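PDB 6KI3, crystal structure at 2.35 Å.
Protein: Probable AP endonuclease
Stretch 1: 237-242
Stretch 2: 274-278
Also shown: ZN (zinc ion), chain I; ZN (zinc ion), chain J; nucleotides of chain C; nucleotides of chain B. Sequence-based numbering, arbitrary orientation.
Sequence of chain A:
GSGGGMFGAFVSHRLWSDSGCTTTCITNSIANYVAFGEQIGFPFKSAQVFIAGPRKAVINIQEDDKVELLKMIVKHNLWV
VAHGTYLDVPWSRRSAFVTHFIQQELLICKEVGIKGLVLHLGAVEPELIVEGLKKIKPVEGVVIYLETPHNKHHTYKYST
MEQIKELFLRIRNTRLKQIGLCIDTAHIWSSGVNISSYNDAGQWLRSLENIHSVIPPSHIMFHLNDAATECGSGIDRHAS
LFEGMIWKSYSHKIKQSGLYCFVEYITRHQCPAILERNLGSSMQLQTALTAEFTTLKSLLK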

# COMPACT_ATOMS: atom_id res chain seq x y z
N ARG A 237 -13.89 -0.89 4.83
CA ARG A 237 -14.43 0.41 4.44
C ARG A 237 -13.41 1.48 4.79
O ARG A 237 -13.25 1.82 5.97
CB ARG A 237 -15.77 0.69 5.12
CG ARG A 237 -16.88 -0.28 4.74
CD ARG A 237 -17.17 -0.24 3.25
NE ARG A 237 -16.98 -1.55 2.64
CZ ARG A 237 -17.95 -2.44 2.47
NH1 ARG A 237 -17.68 -3.61 1.90
NH2 ARG A 237 -19.18 -2.17 2.86
N HIS A 238 -12.72 2.01 3.78
CA HIS A 238 -11.69 3.01 4.03
C HIS A 238 -12.31 4.36 4.38
O HIS A 238 -13.42 4.69 3.97
CB HIS A 238 -10.79 3.16 2.80
CG HIS A 238 -9.91 1.98 2.55
ND1 HIS A 238 -8.92 1.98 1.59
CD2 HIS A 238 -9.86 0.76 3.13
CE1 HIS A 238 -8.31 0.81 1.59
NE2 HIS A 238 -8.86 0.05 2.52
N ALA A 239 -11.56 5.14 5.16
CA ALA A 239 -12.00 6.46 5.57
C ALA A 239 -10.78 7.35 5.78
O ALA A 239 -9.67 6.86 5.98
CB ALA A 239 -12.86 6.41 6.84
N SER A 240 -11.01 8.66 5.74
CA SER A 240 -9.93 9.61 5.94
C SER A 240 -9.43 9.56 7.38
O SER A 240 -10.18 9.23 8.31
CB SER A 240 -10.39 11.03 5.59
OG SER A 240 -10.55 11.18 4.19
N LEU A 241 -8.16 9.90 7.56
CA LEU A 241 -7.54 9.86 8.88
C LEU A 241 -8.29 10.76 9.85
O LEU A 241 -8.63 11.90 9.52
CB LEU A 241 -6.07 10.27 8.79
CG LEU A 241 -5.21 9.53 7.77
CD1 LEU A 241 -3.77 10.04 7.79
CD2 LEU A 241 -5.25 8.02 8.00
N PHE A 242 -8.54 10.24 11.05
CA PHE A 242 -9.27 10.92 12.11
C PHE A 242 -10.73 11.19 11.74
O PHE A 242 -11.39 12.02 12.36
CB PHE A 242 -8.59 12.24 12.52
CG PHE A 242 -7.15 12.08 12.88
CD1 PHE A 242 -6.78 11.70 14.16
CD2 PHE A 242 -6.16 12.34 11.95
CE1 PHE A 242 -5.45 11.55 14.50
CE2 PHE A 242 -4.82 12.20 12.28
CZ PHE A 242 -4.47 11.81 13.56
N ILE A 274 1.19 5.32 1.82
CA ILE A 274 0.21 5.61 0.78
C ILE A 274 -1.16 5.73 1.42
O ILE A 274 -1.60 4.82 2.14
CB ILE A 274 0.21 4.52 -0.30
CG1 ILE A 274 1.61 4.32 -0.88
CG2 ILE A 274 -0.78 4.87 -1.40
CD1 ILE A 274 2.11 5.49 -1.70
N LEU A 275 -1.84 6.84 1.16
CA LEU A 275 -3.23 7.02 1.55
C LEU A 275 -4.13 6.55 0.41
O LEU A 275 -3.93 6.94 -0.74
CB LEU A 275 -3.54 8.48 1.89
CG LEU A 275 -2.99 9.08 3.19
CD1 LEU A 275 -1.49 9.34 3.12
CD2 LEU A 275 -3.74 10.36 3.53
N GLU A 276 -5.10 5.71 0.72
CA GLU A 276 -5.99 5.12 -0.28
C GLU A 276 -7.40 5.66 -0.06
O GLU A 276 -8.20 5.07 0.66
CB GLU A 276 -5.94 3.60 -0.20
CG GLU A 276 -4.53 3.02 -0.21
CD GLU A 276 -4.52 1.51 -0.13
OE1 GLU A 276 -4.36 0.86 -1.19
OE2 GLU A 276 -4.68 0.97 0.98
N ARG A 277 -7.72 6.73 -0.75
CA ARG A 277 -9.01 7.32 -0.64
C ARG A 277 -9.78 7.26 -1.91
O ARG A 277 -9.28 7.59 -2.92
CB ARG A 277 -8.93 8.78 -0.28
CG ARG A 277 -8.43 9.10 1.08
CD ARG A 277 -9.21 8.53 2.22
NE ARG A 277 -8.24 8.53 3.27
CZ ARG A 277 -7.44 7.53 3.53
NH1 ARG A 277 -7.55 6.41 2.91
NH2 ARG A 277 -6.56 7.66 4.45
N ASN A 278 -11.00 6.84 -1.82
CA ASN A 278 -11.86 6.81 -2.93
C ASN A 278 -13.02 7.73 -2.61
O ASN A 278 -13.63 7.60 -1.59
CB ASN A 278 -12.47 5.43 -3.04
CG ASN A 278 -11.60 4.43 -3.74
OD1 ASN A 278 -10.48 4.71 -4.13
ND2 ASN A 278 -12.13 3.23 -3.91
ZN ZN I . -8.74 -1.94 1.96
ZN ZN J . -4.49 -1.31 0.91
O5' 3DR C 1 -7.56 -0.83 -1.24
P 3DR C 1 -7.36 -2.19 -0.40
OP1 3DR C 1 -6.62 -3.10 -1.35
OP2 3DR C 1 -6.56 -1.74 0.80
OP3 3DR C 1 -8.77 -2.64 -0.09
C2' 3DR C 1 -7.12 1.62 -4.88
C5' 3DR C 1 -7.90 -0.87 -2.63
C4' 3DR C 1 -8.28 0.55 -3.06
O4' 3DR C 1 -7.32 1.46 -2.52
C1' 3DR C 1 -6.76 2.28 -3.55
C3' 3DR C 1 -8.28 0.70 -4.57
O3' 3DR C 1 -9.49 1.35 -4.96
P DC B 8 -21.68 -1.83 -3.06
OP1 DC B 8 -22.44 -0.86 -2.23
OP2 DC B 8 -21.71 -1.72 -4.54
O5' DC B 8 -20.16 -1.83 -2.59
C5' DC B 8 -19.83 -2.18 -1.25
C4' DC B 8 -18.49 -2.89 -1.18
O4' DC B 8 -18.57 -4.14 -1.88
C3' DC B 8 -17.34 -2.16 -1.85
O3' DC B 8 -16.69 -1.32 -0.90
C2' DC B 8 -16.41 -3.29 -2.32
C1' DC B 8 -17.26 -4.56 -2.15
N1 DC B 8 -17.27 -5.44 -3.36
C2 DC B 8 -16.54 -6.63 -3.36
O2 DC B 8 -15.90 -6.94 -2.34
N3 DC B 8 -16.56 -7.42 -4.46
C4 DC B 8 -17.26 -7.05 -5.53
N4 DC B 8 -17.25 -7.85 -6.60
C5 DC B 8 -18.01 -5.83 -5.56
C6 DC B 8 -17.98 -5.06 -4.46

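The two stretches are linked through metal chemistry as well as by direct protein contacts: each contributes a ligand to a different zinc ion, and one phosphate oxygen links the two metals. His 238 NE2 lies 2.1 Å from the zinc of chain I, and Glu 276 OE2 lies 2.3 Å from the zinc of chain J. Oxygen OP2 of 3DR1 in chain C completes the bridge, 2.5 Å from the first zinc and 2.1 Å from the second, while OP3 of the same phosphate is 2.2 Å from the chain I zinc. Further ligands come from elsewhere in the structure. This arrangement suits an enzyme named as a probable AP endonuclease, since 3DR is an abasic sugar phosphate.

The imidazole is well suited to its double task because its two nitrogens point in different directions. With NE2 given to the metal, His 238 ND1 donates to the backbone oxygen Glu 276 O at 3.3 Å, with an N-H...acceptor angle of 150°. This is the one hydrogen bond between the stretches, and it is long. The acceptor lies at the ring edge, near its plane, as expected for an in-plane N-H. The CA-to-CB bond of His 238 points toward the other stretch, and chi1 of -70° (m) carries the ring there. Glu 276 O also accepts a weak bond from Arg 277 NH1 at 2.7 Å, where the angle falls to 127°. The Glu 276 side chain, with chi1 m and chi2 t, extends its carboxylate to the second zinc.

Arg 277 has the largest area covered by the opposing stretch, 80 Å² of its surface. Its CB sets out sideways, but the end of the side chain comes nearer, through chi1 and chi2 both m and chi3 t. Ala 239 O sits over one face of the guanidinium, 3.4 Å from Arg 277 CZ. Ala 239 O is also 3.5 Å from Arg 277 NE, but the angle is too poor for a hydrogen bond. Packing continues at Ser 240, whose CA is 3.3 Å from Arg 277 NE, and at Leu 241, whose CD2 is 3.8 Å from Arg 277 NH2. The buried charged group is not left unsatisfied: NE, NH1 and NH2 all have hydrogen bonds elsewhere in the structure.

Leu 241 CD1 meets Leu 275 CD2 at 4.3 Å, a small apolar contact between two buried residues. In all, 281 Å² is buried, summed over both sides.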